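Local coordinates for protein phist (Plasmodium falciparum, PDB 4JLE) that binds the virulence factor PfEMP1, probably through the helical PHIST domain described here, and moves with it to knobs on the surface of infected red cells, at residues E104-F107 / L108-G112; E22-N25 / E26-S30; N41-F44 / S45-E49; E60-F63 / K64-S68. One frame throughout, in Å; residues are numbered along the deposited sequence.

Contact 1: E104-F107 / L108-G112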
loop_
_atom_site.group_PDB
_atom_site.type_symbol
_atom_site.label_atom_id
_atom_site.label_comp_id
_atom_site.label_asym_id
_atom_site.label_seq_id
_atom_site.Cartn_x
_atom_site.Cartn_y
_atom_site.Cartn_z
ATOM N N GLU B 104 -13.368 -5.888 -5.696
ATOM C CA GLU B 104 -13.985 -6.149 -6.997
ATOM C C GLU B 104 -14.922 -7.327 -6.877
ATOM O O GLU B 104 -16.034 -7.267 -7.397
ATOM C CB GLU B 104 -12.912 -6.409 -8.079
ATOM C CG GLU B 104 -12.214 -5.151 -8.569
ATOM C CD GLU B 104 -10.951 -5.321 -9.408
ATOM O OE1 GLU B 104 -10.708 -6.429 -9.943
ATOM O OE2 GLU B 104 -10.208 -4.323 -9.546
ATOM N N TYR B 105 -14.493 -8.385 -6.161
ATOM C CA TYR B 105 -15.314 -9.573 -5.932
ATOM C C TYR B 105 -16.618 -9.182 -5.216
ATOM O O TYR B 105 -17.702 -9.573 -5.653
ATOM C CB TYR B 105 -14.548 -10.641 -5.099
ATOM C CG TYR B 105 -15.402 -11.859 -4.805
ATOM C CD1 TYR B 105 -15.518 -12.893 -5.732
ATOM C CD2 TYR B 105 -16.161 -11.943 -3.640
ATOM C CE1 TYR B 105 -16.342 -13.995 -5.491
ATOM C CE2 TYR B 105 -16.995 -13.038 -3.396
ATOM C CZ TYR B 105 -17.066 -14.070 -4.319
ATOM O OH TYR B 105 -17.856 -15.174 -4.097
ATOM N N ALA B 106 -16.493 -8.426 -4.110
ATOM C CA ALA B 106 -17.614 -7.982 -3.292
ATOM C C ALA B 106 -18.511 -7.040 -4.072
ATOM O O ALA B 106 -19.722 -7.161 -3.960
ATOM C CB ALA B 106 -17.126 -7.310 -2.012
ATOM N N PHE B 107 -17.946 -6.159 -4.907
ATOM C CA PHE B 107 -18.743 -5.216 -5.689
ATOM C C PHE B 107 -19.673 -5.944 -6.664
ATOM O O PHE B 107 -20.876 -5.679 -6.672
ATOM C CB PHE B 107 -17.870 -4.191 -6.417
ATOM C CG PHE B 107 -18.664 -3.228 -7.247
ATOM C CD1 PHE B 107 -19.503 -2.287 -6.643
ATOM C CD2 PHE B 107 -18.544 -3.221 -8.628
ATOM C CE1 PHE B 107 -20.246 -1.400 -7.410
ATOM C CE2 PHE B 107 -19.267 -2.309 -9.398
ATOM C CZ PHE B 107 -20.135 -1.426 -8.784
ATOM N N LEU B 108 -19.120 -6.882 -7.444
ATOM C CA LEU B 108 -19.879 -7.650 -8.425
ATOM C C LEU B 108 -20.860 -8.618 -7.788
ATOM O O LEU B 108 -21.914 -8.868 -8.370
ATOM C CB LEU B 108 -18.925 -8.432 -9.350
ATOM C CG LEU B 108 -17.828 -7.635 -10.063
ATOM C CD1 LEU B 108 -16.899 -8.569 -10.821
ATOM C CD2 LEU B 108 -18.406 -6.544 -10.990
ATOM N N SER B 109 -20.518 -9.193 -6.631
ATOM C CA SER B 109 -21.395 -10.173 -5.979
ATOM C C SER B 109 -22.611 -9.545 -5.311
ATOM O O SER B 109 -23.644 -10.196 -5.198
ATOM C CB SER B 109 -20.628 -10.976 -4.929
ATOM O OG SER B 109 -19.476 -11.605 -5.458
ATOM N N LEU B 110 -22.486 -8.310 -4.830
ATOM C CA LEU B 110 -23.536 -7.656 -4.045
ATOM C C LEU B 110 -24.418 -6.714 -4.850
ATOM O O LEU B 110 -25.379 -6.162 -4.318
ATOM C CB LEU B 110 -22.893 -6.880 -2.855
ATOM C CG LEU B 110 -22.120 -7.711 -1.805
ATOM C CD1 LEU B 110 -21.412 -6.819 -0.862
ATOM C CD2 LEU B 110 -23.018 -8.631 -1.015
ATOM N N ASN B 111 -24.124 -6.551 -6.118
ATOM C CA ASN B 111 -24.880 -5.634 -6.958
ATOM C C ASN B 111 -25.281 -6.297 -8.275
ATOM O O ASN B 111 -24.690 -7.323 -8.673
ATOM C CB ASN B 111 -24.018 -4.367 -7.238
ATOM C CG ASN B 111 -23.743 -3.544 -6.009
ATOM O OD1 ASN B 111 -24.620 -2.856 -5.473
ATOM N ND2 ASN B 111 -22.516 -3.618 -5.530
ATOM N N GLY B 112 -26.252 -5.666 -8.952
ATOM C CA GLY B 112 -26.715 -6.065 -10.277
ATOM C C GLY B 112 -25.632 -5.875 -11.328
ATOM O O GLY B 112 -24.617 -5.225 -11.072
#
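The C-terminal end of helix 77-110, where S109 folds back on Y105 and N111 on F107, illustrates how polar side chains take up main-chain carbonyls as a helix runs out. S109 grips one oxygen twice: its OG lies 2.7 Å from Y105 O and its backbone N 3.0 Å from that same Y105 O. The two donors arrive from opposite faces of the carbonyl plane, the hydroxyl standing well above it and not on a lone pair. With chi1 at -55°, S109 OG sits beside its own backbone N, turned toward the preceding turn. The hydroxyl also lies over one face of the Y105 ring, off toward the rim, 3.5 Å from Y105 CE2. In the helical fold this end meets the second subunit, whose Y126 stacks on Y105.

Two residues further on, N111 has left helical geometry, and its side chain supplies the donor: ND2 meets F107 O at 2.9 Å with a nearly straight N-H (163°). The bond uses a carbonyl lone pair and lies close to the plane of the amide. The N111 and F107 side chains cross at about a right angle, N111 ND2 being 3.5 Å from F107 CD1, with amide and ring planes 47° apart. N111 of the second subunit pairs with the same ND2, so the amide links this helix end to the partner subunit. F107 CD2 rests 4.1 Å from L108 CD2, these two side chains also crossing steeply.

Contact 2: E22-N25 / E26-S30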
loop_
_atom_site.group_PDB
_atom_site.type_symbol
_atom_site.label_atom_id
_atom_site.label_comp_id
_atom_site.label_asym_id
_atom_site.label_seq_id
_atom_site.Cartn_x
_atom_site.Cartn_y
_atom_site.Cartn_z
ATOM N N GLU B 22 -19.102 -8.421 18.987
ATOM C CA GLU B 22 -20.437 -8.906 19.314
ATOM C C GLU B 22 -21.477 -8.235 18.424
ATOM O O GLU B 22 -22.316 -8.937 17.871
ATOM C CB GLU B 22 -20.749 -8.659 20.802
ATOM C CG GLU B 22 -21.668 -9.690 21.438
ATOM C CD GLU B 22 -21.531 -9.757 22.946
ATOM O OE1 GLU B 22 -22.306 -9.060 23.641
ATOM O OE2 GLU B 22 -20.621 -10.472 23.430
ATOM N N GLU B 23 -21.393 -6.892 18.252
ATOM C CA GLU B 23 -22.241 -6.075 17.374
ATOM C C GLU B 23 -22.176 -6.580 15.925
ATOM O O GLU B 23 -23.209 -6.746 15.278
ATOM C CB GLU B 23 -21.755 -4.606 17.424
ATOM C CG GLU B 23 -22.410 -3.660 16.419
ATOM C CD GLU B 23 -21.754 -2.307 16.224
ATOM O OE1 GLU B 23 -20.596 -2.117 16.656
ATOM O OE2 GLU B 23 -22.376 -1.460 15.547
ATOM N N ILE B 24 -20.939 -6.813 15.431
ATOM C CA ILE B 24 -20.640 -7.273 14.066
ATOM C C ILE B 24 -21.179 -8.689 13.864
ATOM O O ILE B 24 -21.828 -8.931 12.843
ATOM C CB ILE B 24 -19.108 -7.146 13.699
ATOM C CG1 ILE B 24 -18.571 -5.710 13.891
ATOM C CG2 ILE B 24 -18.793 -7.660 12.291
ATOM C CD1 ILE B 24 -19.252 -4.581 13.164
ATOM N N ASN B 25 -20.947 -9.605 14.823
ATOM C CA ASN B 25 -21.468 -10.975 14.698
ATOM C C ASN B 25 -23.017 -10.967 14.710
ATOM O O ASN B 25 -23.638 -11.624 13.885
ATOM C CB ASN B 25 -20.898 -11.893 15.790
ATOM C CG ASN B 25 -19.423 -12.211 15.576
ATOM O OD1 ASN B 25 -18.912 -12.208 14.445
ATOM N ND2 ASN B 25 -18.700 -12.487 16.663
ATOM N N GLU B 26 -23.609 -10.147 15.573
ATOM C CA GLU B 26 -25.049 -9.936 15.692
ATOM C C GLU B 26 -25.631 -9.505 14.345
ATOM O O GLU B 26 -26.615 -10.086 13.887
ATOM C CB GLU B 26 -25.292 -8.866 16.744
ATOM C CG GLU B 26 -26.517 -9.071 17.594
ATOM C CD GLU B 26 -26.798 -7.867 18.469
ATOM O OE1 GLU B 26 -27.902 -7.291 18.333
ATOM O OE2 GLU B 26 -25.905 -7.481 19.261
ATOM N N MET B 27 -24.985 -8.514 13.694
ATOM C CA MET B 27 -25.385 -7.982 12.402
ATOM C C MET B 27 -25.293 -9.044 11.322
ATOM O O MET B 27 -26.245 -9.198 10.556
ATOM C CB MET B 27 -24.511 -6.780 12.031
ATOM C CG MET B 27 -24.984 -5.490 12.627
ATOM S SD MET B 27 -23.868 -4.177 12.110
ATOM C CE MET B 27 -24.933 -2.873 12.124
ATOM N N ILE B 28 -24.163 -9.790 11.278
ATOM C CA ILE B 28 -23.938 -10.863 10.303
ATOM C C ILE B 28 -25.031 -11.938 10.436
ATOM O O ILE B 28 -25.653 -12.309 9.434
ATOM C CB ILE B 28 -22.512 -11.483 10.447
ATOM C CG1 ILE B 28 -21.410 -10.476 10.091
ATOM C CG2 ILE B 28 -22.350 -12.771 9.603
ATOM C CD1 ILE B 28 -19.998 -10.849 10.713
ATOM N N ASN B 29 -25.277 -12.387 11.673
ATOM C CA ASN B 29 -26.184 -13.463 12.024
ATOM C C ASN B 29 -27.640 -13.020 12.207
ATOM O O ASN B 29 -28.435 -13.830 12.693
ATOM C CB ASN B 29 -25.699 -14.150 13.320
ATOM C CG ASN B 29 -24.332 -14.783 13.238
ATOM O OD1 ASN B 29 -23.828 -15.120 12.153
ATOM N ND2 ASN B 29 -23.708 -14.937 14.409
ATOM N N SER B 30 -27.998 -11.765 11.823
ATOM C CA SER B 30 -29.361 -11.256 11.970
ATOM C C SER B 30 -30.340 -12.061 11.118
ATOM O O SER B 30 -29.994 -12.505 10.005
ATOM C CB SER B 30 -29.421 -9.780 11.593
ATOM O OG SER B 30 -30.750 -9.292 11.632
#
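I24 and I28, one turn apart on the short helix 21-28, show how two isoleucines can share a helix face in different conformations. Each has CG1 beside its own backbone N, but the second torsion separates them: I24 folds its CD1 back (chi2 -56°), whereas I28 runs out extended (chi2 159°). The extended arm carries I28 CD1 to 3.8 Å from I24 CG2, the branch of I24 that stands anti to the backbone N. On its way the arm passes the I24 carbonyl, I28 CG1 lying 3.2 Å from I24 O. N25 lies alongside I28, pointing the same way, its OD1 4.1 Å from I28 CD1.

M27 stretches from CG onward in an extended chain, and its CG passes 3.4 Å from E23 O. At N29, where helical geometry ends, the backbone N still bonds N25 O at 2.9 Å, while N29 CG lies 3.3 Å from that N25 O and OD1 makes a weak bond to K121 of the second subunit.

At the helix start, T20 OG1 is hydrogen-bonded to E23 N. I24 packs on I42 and Y46, and M27 on D39 and I43, so one face of this helix lies against helix 37-72, while I28 leans on L124 of the second subunit.

Contact 3: N41-F44 / S45-E49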
loop_
_atom_site.group_PDB
_atom_site.type_symbol
_atom_site.label_atom_id
_atom_site.label_comp_id
_atom_site.label_asym_id
_atom_site.label_seq_id
_atom_site.Cartn_x
_atom_site.Cartn_y
_atom_site.Cartn_z
ATOM N N ASN B 41 -21.383 -1.077 5.520
ATOM C CA ASN B 41 -20.221 -0.213 5.657
ATOM C C ASN B 41 -19.585 -0.392 7.031
ATOM O O ASN B 41 -18.373 -0.556 7.111
ATOM C CB ASN B 41 -20.601 1.251 5.380
ATOM C CG ASN B 41 -20.903 1.574 3.922
ATOM O OD1 ASN B 41 -20.723 0.753 3.013
ATOM N ND2 ASN B 41 -21.364 2.788 3.668
ATOM N N ILE B 42 -20.406 -0.446 8.095
ATOM C CA ILE B 42 -19.927 -0.686 9.464
ATOM C C ILE B 42 -19.138 -1.989 9.470
ATOM O O ILE B 42 -18.020 -2.006 9.983
ATOM C CB ILE B 42 -21.129 -0.709 10.494
ATOM C CG1 ILE B 42 -21.611 0.715 10.806
ATOM C CG2 ILE B 42 -20.784 -1.515 11.800
ATOM C CD1 ILE B 42 -23.023 0.821 11.326
ATOM N N ILE B 43 -19.709 -3.074 8.891
ATOM C CA ILE B 43 -19.075 -4.394 8.906
ATOM C C ILE B 43 -17.759 -4.367 8.102
ATOM O O ILE B 43 -16.766 -4.922 8.564
ATOM C CB ILE B 43 -20.052 -5.527 8.411
ATOM C CG1 ILE B 43 -21.207 -5.757 9.414
ATOM C CG2 ILE B 43 -19.313 -6.865 8.193
ATOM C CD1 ILE B 43 -22.420 -6.521 8.831
ATOM N N PHE B 44 -17.745 -3.708 6.932
ATOM C CA PHE B 44 -16.538 -3.679 6.124
ATOM C C PHE B 44 -15.451 -2.845 6.796
ATOM O O PHE B 44 -14.289 -3.220 6.692
ATOM C CB PHE B 44 -16.812 -3.214 4.680
ATOM C CG PHE B 44 -17.370 -4.306 3.779
ATOM C CD1 PHE B 44 -16.734 -5.545 3.675
ATOM C CD2 PHE B 44 -18.502 -4.078 2.994
ATOM C CE1 PHE B 44 -17.248 -6.550 2.836
ATOM C CE2 PHE B 44 -18.994 -5.069 2.138
ATOM C CZ PHE B 44 -18.373 -6.303 2.078
ATOM N N SER B 45 -15.829 -1.754 7.531
ATOM C CA SER B 45 -14.872 -0.918 8.278
ATOM C C SER B 45 -14.215 -1.741 9.380
ATOM O O SER B 45 -13.003 -1.714 9.517
ATOM C CB SER B 45 -15.561 0.299 8.877
ATOM O OG SER B 45 -15.911 1.223 7.863
ATOM N N TYR B 46 -15.017 -2.503 10.137
ATOM C CA TYR B 46 -14.514 -3.379 11.194
ATOM C C TYR B 46 -13.581 -4.453 10.635
ATOM O O TYR B 46 -12.595 -4.785 11.272
ATOM C CB TYR B 46 -15.683 -4.047 11.934
ATOM C CG TYR B 46 -15.250 -5.095 12.936
ATOM C CD1 TYR B 46 -14.970 -4.751 14.256
ATOM C CD2 TYR B 46 -15.154 -6.440 12.576
ATOM C CE1 TYR B 46 -14.556 -5.706 15.182
ATOM C CE2 TYR B 46 -14.738 -7.409 13.495
ATOM C CZ TYR B 46 -14.460 -7.038 14.805
ATOM O OH TYR B 46 -14.100 -7.982 15.738
ATOM N N VAL B 47 -13.944 -5.041 9.494
ATOM C CA VAL B 47 -13.199 -6.126 8.843
ATOM C C VAL B 47 -11.890 -5.566 8.261
ATOM O O VAL B 47 -10.854 -6.179 8.485
ATOM C CB VAL B 47 -14.072 -6.874 7.785
ATOM C CG1 VAL B 47 -13.227 -7.710 6.818
ATOM C CG2 VAL B 47 -15.108 -7.746 8.483
ATOM N N HIS B 48 -11.944 -4.404 7.556
ATOM C CA HIS B 48 -10.769 -3.727 7.028
ATOM C C HIS B 48 -9.774 -3.514 8.179
ATOM O O HIS B 48 -8.604 -3.893 8.067
ATOM C CB HIS B 48 -11.128 -2.370 6.356
ATOM C CG HIS B 48 -11.923 -2.432 5.070
ATOM N ND1 HIS B 48 -11.890 -3.551 4.226
ATOM C CD2 HIS B 48 -12.763 -1.505 4.528
ATOM C CE1 HIS B 48 -12.708 -3.266 3.216
ATOM N NE2 HIS B 48 -13.256 -2.046 3.347
ATOM N N GLU B 49 -10.272 -3.003 9.327
ATOM C CA GLU B 49 -9.451 -2.722 10.502
ATOM C C GLU B 49 -8.846 -3.999 11.118
ATOM O O GLU B 49 -7.655 -4.001 11.441
ATOM C CB GLU B 49 -10.244 -1.928 11.545
ATOM C CG GLU B 49 -9.399 -1.367 12.689
ATOM C CD GLU B 49 -8.122 -0.609 12.337
ATOM O OE1 GLU B 49 -8.136 0.220 11.394
ATOM O OE2 GLU B 49 -7.104 -0.837 13.030
#
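S45 and N41, one turn apart on helix 37-72, give a clear case of a serine returning its hydroxyl to the helix that carries it. N41 O receives two bonds: the backbone N of S45 at 2.8 Å and its OG at 3.1 Å. The backbone donor lies almost in line with the C=O bond, whereas the hydroxyl comes from well above the carbonyl plane, 43° out of it. A chi1 of -71° places OG beside the backbone N of S45, on the side facing the N41 carbonyl.

A turn further on, H48 does something different with F44. Its backbone N bonds F44 O at 2.8 Å, and its imidazole bends back so that one face covers the same oxygen. F44 O stands 2.9 Å above the ring plane, off toward the rim, with H48 CG at 3.0 Å; this is a carbonyl against a ring face, and H48 ND1, 3.5 Å from F44 O, is too badly angled to donate a hydrogen bond to it. The far side of the ring reaches F44 itself, H48 NE2 lying 4.0 Å from F44 CB.

These turns belong to one of the long helices of the three-helix bundle, packed on more than one side. I43 CG2 and V47 CG2, 4.3 Å apart, line a buried strip of it. Beyond them, the F44 ring makes edge-to-face contacts with F107 and F120 of the second subunit, and L124 of that subunit packs against both F44 and V47. Y46, whose ring swings out with CG anti to its own N, packs instead on A21 and I24 of helix 21-28 and on Y19.

Contact 4: E60-F63 / K64-S68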
loop_
_atom_site.group_PDB
_atom_site.type_symbol
_atom_site.label_atom_id
_atom_site.label_comp_id
_atom_site.label_asym_id
_atom_site.label_seq_id
_atom_site.Cartn_x
_atom_site.Cartn_y
_atom_site.Cartn_z
ATOM N N GLU B 60 5.440 -8.631 12.248
ATOM C CA GLU B 60 6.181 -8.714 13.512
ATOM C C GLU B 60 6.790 -10.097 13.675
ATOM O O GLU B 60 7.953 -10.220 14.040
ATOM C CB GLU B 60 5.246 -8.421 14.712
ATOM C CG GLU B 60 4.924 -6.955 14.924
ATOM C CD GLU B 60 3.790 -6.598 15.881
ATOM O OE1 GLU B 60 3.340 -7.477 16.652
ATOM O OE2 GLU B 60 3.343 -5.429 15.848
ATOM N N ASN B 61 5.989 -11.137 13.397
ATOM C CA ASN B 61 6.400 -12.536 13.502
ATOM C C ASN B 61 7.537 -12.847 12.514
ATOM O O ASN B 61 8.463 -13.557 12.889
ATOM C CB ASN B 61 5.202 -13.480 13.310
ATOM C CG ASN B 61 4.191 -13.415 14.445
ATOM O OD1 ASN B 61 4.476 -12.914 15.543
ATOM N ND2 ASN B 61 2.977 -13.915 14.203
ATOM N N ILE B 62 7.488 -12.289 11.288
ATOM C CA ILE B 62 8.550 -12.495 10.294
ATOM C C ILE B 62 9.835 -11.846 10.814
ATOM O O ILE B 62 10.868 -12.499 10.855
ATOM C CB ILE B 62 8.147 -11.954 8.890
ATOM C CG1 ILE B 62 6.917 -12.707 8.319
ATOM C CG2 ILE B 62 9.346 -11.988 7.926
ATOM C CD1 ILE B 62 6.134 -11.961 7.229
ATOM N N PHE B 63 9.749 -10.582 11.240
ATOM C CA PHE B 63 10.871 -9.787 11.736
ATOM C C PHE B 63 11.493 -10.383 13.033
ATOM O O PHE B 63 12.722 -10.313 13.218
ATOM C CB PHE B 63 10.441 -8.315 11.922
ATOM C CG PHE B 63 10.094 -7.553 10.641
ATOM C CD1 PHE B 63 10.579 -7.972 9.400
ATOM C CD2 PHE B 63 9.325 -6.394 10.688
ATOM C CE1 PHE B 63 10.255 -7.277 8.225
ATOM C CE2 PHE B 63 9.019 -5.688 9.514
ATOM C CZ PHE B 63 9.486 -6.137 8.291
ATOM N N LYS B 64 10.665 -11.016 13.888
ATOM C CA LYS B 64 11.148 -11.678 15.095
ATOM C C LYS B 64 11.990 -12.882 14.687
ATOM O O LYS B 64 13.066 -13.103 15.246
ATOM C CB LYS B 64 9.970 -12.097 16.007
ATOM C CG LYS B 64 10.384 -12.723 17.322
ATOM C CD LYS B 64 9.204 -12.746 18.263
ATOM C CE LYS B 64 9.606 -13.335 19.576
ATOM N NZ LYS B 64 8.481 -13.297 20.558
ATOM N N PHE B 65 11.504 -13.643 13.698
ATOM C CA PHE B 65 12.203 -14.810 13.193
ATOM C C PHE B 65 13.546 -14.409 12.559
ATOM O O PHE B 65 14.550 -15.067 12.825
ATOM C CB PHE B 65 11.324 -15.576 12.184
ATOM C CG PHE B 65 12.027 -16.749 11.559
ATOM C CD1 PHE B 65 12.132 -17.954 12.236
ATOM C CD2 PHE B 65 12.628 -16.633 10.310
ATOM C CE1 PHE B 65 12.827 -19.023 11.678
ATOM C CE2 PHE B 65 13.328 -17.698 9.753
ATOM C CZ PHE B 65 13.435 -18.883 10.444
ATOM N N ILE B 66 13.568 -13.340 11.726
ATOM C CA ILE B 66 14.788 -12.889 11.047
ATOM C C ILE B 66 15.802 -12.348 12.081
ATOM O O ILE B 66 17.016 -12.427 11.851
ATOM C CB ILE B 66 14.468 -11.872 9.893
ATOM C CG1 ILE B 66 13.464 -12.463 8.859
ATOM C CG2 ILE B 66 15.737 -11.363 9.174
ATOM C CD1 ILE B 66 13.846 -13.852 8.178
ATOM N N GLN B 67 15.308 -11.888 13.247
ATOM C CA GLN B 67 16.143 -11.385 14.332
ATOM C C GLN B 67 17.072 -12.480 14.835
ATOM O O GLN B 67 18.224 -12.183 15.130
ATOM C CB GLN B 67 15.285 -10.804 15.469
ATOM C CG GLN B 67 16.076 -10.078 16.571
ATOM C CD GLN B 67 16.989 -8.985 16.070
ATOM O OE1 GLN B 67 16.662 -8.237 15.149
ATOM N NE2 GLN B 67 18.151 -8.858 16.687
ATOM N N SER B 68 16.604 -13.746 14.840
ATOM C CA SER B 68 17.384 -14.929 15.249
ATOM C C SER B 68 18.611 -15.147 14.347
ATOM O O SER B 68 19.664 -15.540 14.843
ATOM C CB SER B 68 16.503 -16.182 15.256
ATOM O OG SER B 68 16.190 -16.660 13.952
#
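K64, F63 and I62 carry most of the contact between two successive turns of helix 37-72, and each meets the adjoining turn chiefly through atoms near the backbone. The K64 backbone N bonds E60 O at 2.8 Å, and K64 CB covers that carbonyl, 3.4 Å from E60 O. Beyond CB the lysine leads off as a fully extended chain, with CG anti to its backbone N (chi1 -177°).

F63 touches K64 through its CB, 3.3 Å from K64 N, while its carbonyl receives a weak bond from Q67 N. The ring lies elsewhere, stacked on F84 of helix 77-110. In the fold as a whole this part of the helix bridges two neighbours: I62 and F63 also pack on M91 of helix 77-110, and F139 and W142 of the second subunit meet N61 and I62.

I62 is the buried member. I66 CG1, set beside its own backbone N, lies 4.2 Å from I62 CG2 and 3.3 Å from I62 O, against the carbonyl that I66 N binds at 3.0 Å. The F65 ring is in a cation-pi contact with K143 of the second subunit. S68 OG bonds F65 O at 2.5 Å, and Q67 pairs by its amide with K80 and E71.

Overall arrangement
Contacts 2 and 3 form one packed unit: their centres are 12 Å apart, and I24 CG1 comes within 3.5 Å of Y46 CG while M27 CB lies 3.8 Å from I43 CD1. Contact 1 touches contact 3 through a different residue, L110 CD1 reaching to 4.2 Å of F44 CE2. Contacts 1 and 2 do not touch, their nearest atoms being about 11 Å apart. Contact 4 shares helix 37-72 with contact 3 but stands about 29 Å from it, centre to centre. All four meet the second subunit, and contacts 1 and 3 also meet across that interface, N41 packing against L108 of the second subunit.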